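Local coordinates for protein glycoside hydrolase family 81 (Clostridium thermocellum, PDB 6FOP) that probably hydrolyses beta-1,3-glucans such as laminarin, as a family 81 glycoside hydrolase linked to the cellulosome of this thermophilic bacterium, at residues Ile260-Pro265 / Met288-Gly293; Phe423-Ala428 / Ile504-Glu509. All coordinates share one frame; numbering follows the deposited sequence.

Overall arrangement
From the N terminus the chain first builds two large antiparallel sheets, then reaches strand 260-263. Contact 1 closes a 22-residue excursion here: the rest of helix 265-268 and strand 280-283 lie between its halves, and strand 286-292 returns between 260-263 and 280-283 as the middle of a three-stranded antiparallel sheet. Contact 2 comes later, in the helical C-terminal domain, where helix 494-511 packs on helix 416-433 after a longer detour of 75 residues that includes helix 440-455. The two loops neither nest nor cross; contact 1 is complete before contact 2 begins. Their centres lie about 35 Å apart, on opposite sides of the chain's centre.

Contact 1: residues Ile260-Pro265 / Met288-Gly293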
ATOM      1  N   ILE A 260     -16.678   6.426  16.918  1.00 13.46           N
ATOM      2  CA  ILE A 260     -15.488   5.890  17.521  1.00 13.74           C
ATOM      3  C   ILE A 260     -14.630   5.361  16.374  1.00 13.21           C
ATOM      4  O   ILE A 260     -15.060   4.500  15.620  1.00 14.55           O
ATOM      5  CB  ILE A 260     -15.810   4.758  18.510  1.00 14.51           C
ATOM      6  CG1 ILE A 260     -16.718   5.240  19.640  1.00 15.42           C
ATOM      7  CG2 ILE A 260     -14.515   4.175  19.079  1.00 14.78           C
ATOM      8  CD1 ILE A 260     -17.274   4.126  20.522  1.00 15.90           C
ATOM      9  N   LEU A 261     -13.429   5.914  16.236  1.00 14.12           N
ATOM     10  CA  LEU A 261     -12.463   5.487  15.190  1.00 13.57           C
ATOM     11  C   LEU A 261     -11.347   4.685  15.871  1.00 13.64           C
ATOM     12  O   LEU A 261     -10.872   5.060  16.938  1.00 15.60           O
ATOM     13  CB  LEU A 261     -11.906   6.663  14.411  1.00 14.24           C
ATOM     14  CG  LEU A 261     -12.934   7.505  13.662  1.00 14.93           C
ATOM     15  CD1 LEU A 261     -12.225   8.722  13.074  1.00 16.51           C
ATOM     16  CD2 LEU A 261     -13.579   6.682  12.559  1.00 16.13           C
ATOM     17  N   ALA A 262     -10.994   3.581  15.242  1.00 13.32           N
ATOM     18  CA  ALA A 262      -9.923   2.711  15.688  1.00 13.41           C
ATOM     19  C   ALA A 262      -8.728   2.997  14.756  1.00 13.70           C
ATOM     20  O   ALA A 262      -8.850   2.939  13.546  1.00 13.74           O
ATOM     21  CB  ALA A 262     -10.335   1.241  15.612  1.00 14.31           C
ATOM     22  N   LEU A 263      -7.562   3.183  15.375  1.00 13.24           N
ATOM     23  CA  LEU A 263      -6.328   3.552  14.676  1.00 12.03           C
ATOM     24  C   LEU A 263      -5.306   2.457  14.796  1.00 13.56           C
ATOM     25  O   LEU A 263      -5.118   1.906  15.862  1.00 14.08           O
ATOM     26  CB  LEU A 263      -5.736   4.832  15.285  1.00 12.82           C
ATOM     27  CG  LEU A 263      -6.280   6.160  14.789  1.00 13.03           C
ATOM     28  CD1 LEU A 263      -7.776   6.333  15.054  1.00 14.96           C
ATOM     29  CD2 LEU A 263      -5.516   7.314  15.439  1.00 14.52           C
ATOM     30  N   TYR A 264      -4.653   2.155  13.676  1.00 13.05           N
ATOM     31  CA  TYR A 264      -3.534   1.233  13.676  1.00 12.84           C
ATOM     32  C   TYR A 264      -2.283   1.884  14.282  1.00 13.16           C
ATOM     33  O   TYR A 264      -2.167   3.132  14.301  1.00 13.64           O
ATOM     34  CB  TYR A 264      -3.210   0.861  12.260  1.00 13.06           C
ATOM     35  CG  TYR A 264      -4.212   0.031  11.490  1.00 13.14           C
ATOM     36  CD1 TYR A 264      -4.516  -1.272  11.868  1.00 13.08           C
ATOM     37  CD2 TYR A 264      -4.871   0.550  10.370  1.00 12.04           C
ATOM     38  CE1 TYR A 264      -5.366  -2.062  11.103  1.00 13.01           C
ATOM     39  CE2 TYR A 264      -5.687  -0.244   9.582  1.00 11.87           C
ATOM     40  CZ  TYR A 264      -5.957  -1.538   9.956  1.00 12.39           C
ATOM     41  OH  TYR A 264      -6.751  -2.289   9.116  1.00 13.08           O
ATOM     42  N   PRO A 265      -1.305   1.071  14.707  1.00 13.51           N
ATOM     43  CA  PRO A 265      -0.056   1.650  15.222  1.00 13.35           C
ATOM     44  C   PRO A 265       0.633   2.671  14.316  1.00 13.45           C
ATOM     45  O   PRO A 265       1.138   3.682  14.821  1.00 14.14           O
ATOM     46  CB  PRO A 265       0.819   0.417  15.422  1.00 14.10           C
ATOM     47  CG  PRO A 265      -0.167  -0.646  15.788  1.00 14.11           C
ATOM     48  CD  PRO A 265      -1.340  -0.381  14.894  1.00 14.52           C
ATOM     49  N   MET A 288      -4.853  -1.633  18.303  1.00 14.62           N
ATOM     50  CA  MET A 288      -5.587  -0.498  17.752  1.00 14.90           C
ATOM     51  C   MET A 288      -6.075   0.338  18.911  1.00 15.01           C
ATOM     52  O   MET A 288      -6.750  -0.178  19.801  1.00 15.49           O
ATOM     53  CB  MET A 288      -6.755  -0.918  16.849  1.00 14.87           C
ATOM     54  CG  MET A 288      -6.293  -1.549  15.552  1.00 15.31           C
ATOM     55  SD  MET A 288      -7.618  -1.980  14.413  1.00 15.55           S
ATOM     56  CE  MET A 288      -7.779  -0.470  13.442  1.00 14.62           C
ATOM     57  N   LYS A 289      -5.715   1.608  18.915  1.00 14.29           N
ATOM     58  CA  LYS A 289      -6.261   2.575  19.852  1.00 15.35           C
ATOM     59  C   LYS A 289      -7.558   3.129  19.296  1.00 15.12           C
ATOM     60  O   LYS A 289      -7.918   2.895  18.144  1.00 15.15           O
ATOM     61  CB  LYS A 289      -5.248   3.689  20.166  1.00 14.84           C
ATOM     62  CG  LYS A 289      -4.011   3.175  20.881  1.00 15.62           C
ATOM     63  CD  LYS A 289      -3.137   4.351  21.345  1.00 16.47           C
ATOM     64  CE  LYS A 289      -1.899   3.852  22.047  1.00 18.80           C
ATOM     65  NZ  LYS A 289      -1.069   5.007  22.496  1.00 20.73           N
ATOM     66  N   THR A 290      -8.284   3.842  20.146  1.00 14.08           N
ATOM     67  CA  THR A 290      -9.525   4.462  19.728  1.00 14.16           C
ATOM     68  C   THR A 290      -9.553   5.937  20.073  1.00 14.56           C
ATOM     69  O   THR A 290      -8.947   6.389  21.051  1.00 15.22           O
ATOM     70  CB  THR A 290     -10.750   3.764  20.336  1.00 15.48           C
ATOM     71  OG1 THR A 290     -10.703   3.796  21.768  1.00 16.64           O
ATOM     72  CG2 THR A 290     -10.905   2.354  19.817  1.00 15.83           C
ATOM     73  N   ILE A 291     -10.326   6.688  19.280  1.00 14.05           N
ATOM     74  CA  ILE A 291     -10.582   8.104  19.541  1.00 14.45           C
ATOM     75  C   ILE A 291     -12.065   8.359  19.309  1.00 14.19           C
ATOM     76  O   ILE A 291     -12.728   7.578  18.608  1.00 14.57           O
ATOM     77  CB  ILE A 291      -9.757   9.053  18.639  1.00 14.53           C
ATOM     78  CG1 ILE A 291     -10.093   8.833  17.154  1.00 15.64           C
ATOM     79  CG2 ILE A 291      -8.267   8.823  18.920  1.00 14.77           C
ATOM     80  CD1 ILE A 291      -9.432   9.819  16.250  1.00 17.09           C
ATOM     81  N   GLN A 292     -12.561   9.413  19.922  1.00 13.83           N
ATOM     82  CA  GLN A 292     -13.891   9.921  19.611  1.00 14.25           C
ATOM     83  C   GLN A 292     -13.742  11.028  18.607  1.00 15.20           C
ATOM     84  O   GLN A 292     -13.028  12.009  18.859  1.00 17.04           O
ATOM     85  CB  GLN A 292     -14.566  10.478  20.861  1.00 14.76           C
ATOM     86  CG  GLN A 292     -15.844  11.293  20.611  1.00 17.20           C
ATOM     87  CD  GLN A 292     -16.886  10.584  19.837  1.00 18.85           C
ATOM     88  OE1 GLN A 292     -17.439  11.145  18.882  1.00 19.04           O
ATOM     89  NE2 GLN A 292     -17.220   9.365  20.260  1.00 19.25           N
ATOM     90  N   GLY A 293     -14.480  10.912  17.520  1.00 16.45           N
ATOM     91  CA  GLY A 293     -14.559  11.995  16.555  1.00 18.20           C
ATOM     92  C   GLY A 293     -14.815  11.486  15.177  1.00 18.43           C
ATOM     93  O   GLY A 293     -14.720  10.271  14.910  1.00 22.97           O
TER
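Met288 lays its terminal methyl over one face of the Tyr264 ring, a CH-pi contact with CE 3.8 Å from the ring centroid and 17° off the normal. The two side chains run side by side and point the same way. A bend at chi3 (90°) turns CE over the ring, slightly toward the CD1-CE1 rim, while SD stands obliquely to it in a Met-aromatic contact. The same methyl meets Ala262 CB at 3.8 Å. The tyrosine's hydroxyl is engaged by His56 and Lys129.

The two strands that carry these residues run antiparallel. Leu261 N gives a bond of 3.0 Å to Ile291 O, and Ile291 N returns one of 2.9 Å to Leu261 O. Leu263 N gives a bond of 2.8 Å to Lys289 O, and the return bond from Lys289 N to Leu263 O is weak. Leu261, Leu263 and Ile291 share one face: Ile291 crosses Leu263 at about a right angle, its CG1 4.0 Å from Leu263 CD1, and that CG1 also touches Leu261 CB. On the other face Ile260 lies alongside Thr290, CG2 to CB 4.0 Å.

Strand 286-292 is the middle of a three-stranded sheet, with 280-283 on its far side. Phe296 of strand 295-301 covers the leucine-isoleucine face, helix 211-220 packs on Ile260 through Tyr216 and Tyr217, and Tyr534 of helix 514-534 reaches Tyr264.

Contact 2: residues Phe423-Ala428 / Ile504-Glu509; sequences FLHAAA and IILWGE
Trp507 reaches across to Ala427 and Ala428, where the axes of the two short segments pass 8.5 Å apart, small residues consistent with this approach. Its CB lies 4.2 Å from Ala428 CB. CG stands anti to the backbone N (chi1 177°), and the six-membered ring beyond it brings CE3 and CZ3 to Ala427. CZ3 touches Ala427 CB at 3.9 Å and Ala427 O at 3.5 Å; that carbonyl oxygen sits in the ring plane, at the edge. NE1, in the five-membered ring, is hydrogen-bonded to Glu448.

Ala428 CB also rests against the backbone of 504-509 and the neighbouring leucine, 3.7 Å from both Trp507 N and Leu506 CB. One turn back, Leu424 and Ile504 lie side by side and point the same way, Leu424 CD1 meeting Ile504 CG1 at 4.1 Å. No hydrogen bond links the segments, and the axes of these short segments run 31° apart in the same general direction: close apolar helix packing within the GH81 C-terminal domain.

Helix 440-455 covers the tryptophan side, its Val447 touching both Ala427 and Trp507 and its Ile451 both Leu424 and Trp507, while helix 339-359 packs on Phe423, His425 and Ala426.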
ATOM      1  N   PHE A 423       8.419   1.265 -15.062  1.00 12.63           N
ATOM      2  CA  PHE A 423       8.213   2.115 -16.246  1.00 12.37           C
ATOM      3  C   PHE A 423       8.252   3.593 -15.845  1.00 12.91           C
ATOM      4  O   PHE A 423       8.861   4.428 -16.532  1.00 13.48           O
ATOM      5  CB  PHE A 423       6.858   1.821 -16.938  1.00 13.50           C
ATOM      6  CG  PHE A 423       6.813   0.552 -17.741  1.00 13.96           C
ATOM      7  CD1 PHE A 423       6.854  -0.700 -17.131  1.00 13.89           C
ATOM      8  CD2 PHE A 423       6.695   0.597 -19.119  1.00 16.41           C
ATOM      9  CE1 PHE A 423       6.816  -1.868 -17.878  1.00 15.26           C
ATOM     10  CE2 PHE A 423       6.644  -0.562 -19.876  1.00 16.71           C
ATOM     11  CZ  PHE A 423       6.731  -1.809 -19.255  1.00 16.13           C
ATOM     12  N   LEU A 424       7.617   3.912 -14.717  1.00 12.90           N
ATOM     13  CA  LEU A 424       7.586   5.267 -14.218  1.00 13.45           C
ATOM     14  C   LEU A 424       8.963   5.752 -13.797  1.00 13.27           C
ATOM     15  O   LEU A 424       9.300   6.916 -13.996  1.00 13.50           O
ATOM     16  CB  LEU A 424       6.587   5.383 -13.060  1.00 13.98           C
ATOM     17  CG  LEU A 424       5.122   5.143 -13.441  1.00 14.48           C
ATOM     18  CD1 LEU A 424       4.282   5.142 -12.165  1.00 15.57           C
ATOM     19  CD2 LEU A 424       4.628   6.156 -14.452  1.00 15.54           C
ATOM     20  N   HIS A 425       9.762   4.859 -13.220  1.00 12.78           N
ATOM     21  CA  HIS A 425      11.120   5.215 -12.832  1.00 12.60           C
ATOM     22  C   HIS A 425      11.935   5.640 -14.083  1.00 11.99           C
ATOM     23  O   HIS A 425      12.571   6.695 -14.101  1.00 13.15           O
ATOM     24  CB  HIS A 425      11.808   4.127 -12.035  1.00 12.76           C
ATOM     25  CG  HIS A 425      13.116   4.561 -11.467  1.00 12.83           C
ATOM     26  ND1 HIS A 425      14.025   3.672 -10.958  1.00 12.63           N
ATOM     27  CD2 HIS A 425      13.664   5.795 -11.300  1.00 13.52           C
ATOM     28  CE1 HIS A 425      15.081   4.335 -10.512  1.00 14.06           C
ATOM     29  NE2 HIS A 425      14.898   5.617 -10.728  1.00 13.41           N
ATOM     30  N   ALA A 426      11.857   4.817 -15.123  1.00 11.83           N
ATOM     31  CA  ALA A 426      12.571   5.126 -16.355  1.00 12.71           C
ATOM     32  C   ALA A 426      12.075   6.427 -16.947  1.00 12.19           C
ATOM     33  O   ALA A 426      12.871   7.254 -17.397  1.00 13.63           O
ATOM     34  CB  ALA A 426      12.442   3.992 -17.343  1.00 13.05           C
ATOM     35  N   ALA A 427      10.766   6.630 -16.968  1.00 12.67           N
ATOM     36  CA  ALA A 427      10.207   7.873 -17.505  1.00 13.51           C
ATOM     37  C   ALA A 427      10.674   9.082 -16.719  1.00 13.31           C
ATOM     38  O   ALA A 427      10.964  10.122 -17.295  1.00 14.65           O
ATOM     39  CB  ALA A 427       8.705   7.811 -17.505  1.00 14.16           C
ATOM     40  N   ALA A 428      10.706   8.959 -15.398  1.00 13.25           N
ATOM     41  CA  ALA A 428      11.194  10.036 -14.541  1.00 13.72           C
ATOM     42  C   ALA A 428      12.657  10.369 -14.799  1.00 13.53           C
ATOM     43  O   ALA A 428      13.029  11.571 -14.832  1.00 13.82           O
ATOM     44  CB  ALA A 428      10.958   9.700 -13.083  1.00 14.40           C
ATOM     45  N   ILE A 504       7.011   8.359  -8.836  1.00 12.24           N
ATOM     46  CA  ILE A 504       6.007   9.423  -8.932  1.00 12.48           C
ATOM     47  C   ILE A 504       6.537  10.748  -8.370  1.00 12.59           C
ATOM     48  O   ILE A 504       6.332  11.822  -8.963  1.00 13.25           O
ATOM     49  CB  ILE A 504       4.698   8.984  -8.261  1.00 12.71           C
ATOM     50  CG1 ILE A 504       4.044   7.868  -9.082  1.00 13.06           C
ATOM     51  CG2 ILE A 504       3.731  10.146  -8.166  1.00 13.94           C
ATOM     52  CD1 ILE A 504       2.808   7.276  -8.455  1.00 14.36           C
ATOM     53  N   ILE A 505       7.251  10.688  -7.255  1.00 11.90           N
ATOM     54  CA  ILE A 505       7.880  11.902  -6.707  1.00 12.19           C
ATOM     55  C   ILE A 505       8.808  12.527  -7.756  1.00 12.98           C
ATOM     56  O   ILE A 505       8.745  13.733  -8.056  1.00 13.46           O
ATOM     57  CB  ILE A 505       8.688  11.629  -5.422  1.00 12.34           C
ATOM     58  CG1 ILE A 505       7.789  11.095  -4.298  1.00 12.96           C
ATOM     59  CG2 ILE A 505       9.442  12.873  -4.963  1.00 13.60           C
ATOM     60  CD1 ILE A 505       8.525  10.679  -3.044  1.00 13.42           C
ATOM     61  N   LEU A 506       9.685  11.686  -8.311  1.00 12.66           N
ATOM     62  CA  LEU A 506      10.650  12.189  -9.292  1.00 13.57           C
ATOM     63  C   LEU A 506       9.976  12.725 -10.528  1.00 13.90           C
ATOM     64  O   LEU A 506      10.377  13.784 -11.031  1.00 14.54           O
ATOM     65  CB  LEU A 506      11.653  11.109  -9.684  1.00 14.16           C
ATOM     66  CG  LEU A 506      12.608  10.548  -8.634  1.00 13.57           C
ATOM     67  CD1 LEU A 506      13.492   9.430  -9.202  1.00 14.45           C
ATOM     68  CD2 LEU A 506      13.442  11.675  -8.019  1.00 14.48           C
ATOM     69  N   TRP A 507       8.960  12.025 -11.036  1.00 12.84           N
ATOM     70  CA  TRP A 507       8.231  12.523 -12.200  1.00 14.27           C
ATOM     71  C   TRP A 507       7.583  13.873 -11.949  1.00 14.50           C
ATOM     72  O   TRP A 507       7.686  14.789 -12.747  1.00 15.02           O
ATOM     73  CB  TRP A 507       7.161  11.498 -12.614  1.00 14.50           C
ATOM     74  CG  TRP A 507       6.337  11.967 -13.752  1.00 14.84           C
ATOM     75  CD1 TRP A 507       5.113  12.574 -13.682  1.00 15.68           C
ATOM     76  CD2 TRP A 507       6.676  11.932 -15.141  1.00 15.38           C
ATOM     77  NE1 TRP A 507       4.675  12.916 -14.936  1.00 16.90           N
ATOM     78  CE2 TRP A 507       5.617  12.548 -15.848  1.00 15.78           C
ATOM     79  CE3 TRP A 507       7.778  11.450 -15.864  1.00 15.94           C
ATOM     80  CZ2 TRP A 507       5.606  12.653 -17.242  1.00 16.33           C
ATOM     81  CZ3 TRP A 507       7.770  11.573 -17.230  1.00 15.81           C
ATOM     82  CH2 TRP A 507       6.692  12.172 -17.908  1.00 16.04           C
ATOM     83  N   GLY A 508       6.893  13.989 -10.829  1.00 14.40           N
ATOM     84  CA  GLY A 508       6.236  15.227 -10.486  1.00 15.15           C
ATOM     85  C   GLY A 508       7.197  16.380 -10.336  1.00 15.37           C
ATOM     86  O   GLY A 508       6.983  17.456 -10.876  1.00 15.98           O
ATOM     87  N   GLU A 509       8.299  16.155  -9.649  1.00 14.93           N
ATOM     88  CA  GLU A 509       9.256  17.222  -9.491  1.00 16.19           C
ATOM     89  C   GLU A 509       9.939  17.551 -10.822  1.00 16.29           C
ATOM     90  O   GLU A 509      10.120  18.724 -11.144  1.00 17.56           O
ATOM     91  CB  GLU A 509      10.287  16.849  -8.427  1.00 18.43           C
ATOM     92  CG  GLU A 509      11.285  17.944  -8.092  1.00 19.93           C
ATOM     93  CD  GLU A 509      10.702  19.185  -7.456  1.00 19.75           C
ATOM     94  OE1 GLU A 509       9.490  19.257  -7.098  1.00 20.96           O
ATOM     95  OE2 GLU A 509      11.468  20.143  -7.318  1.00 23.36           O
TER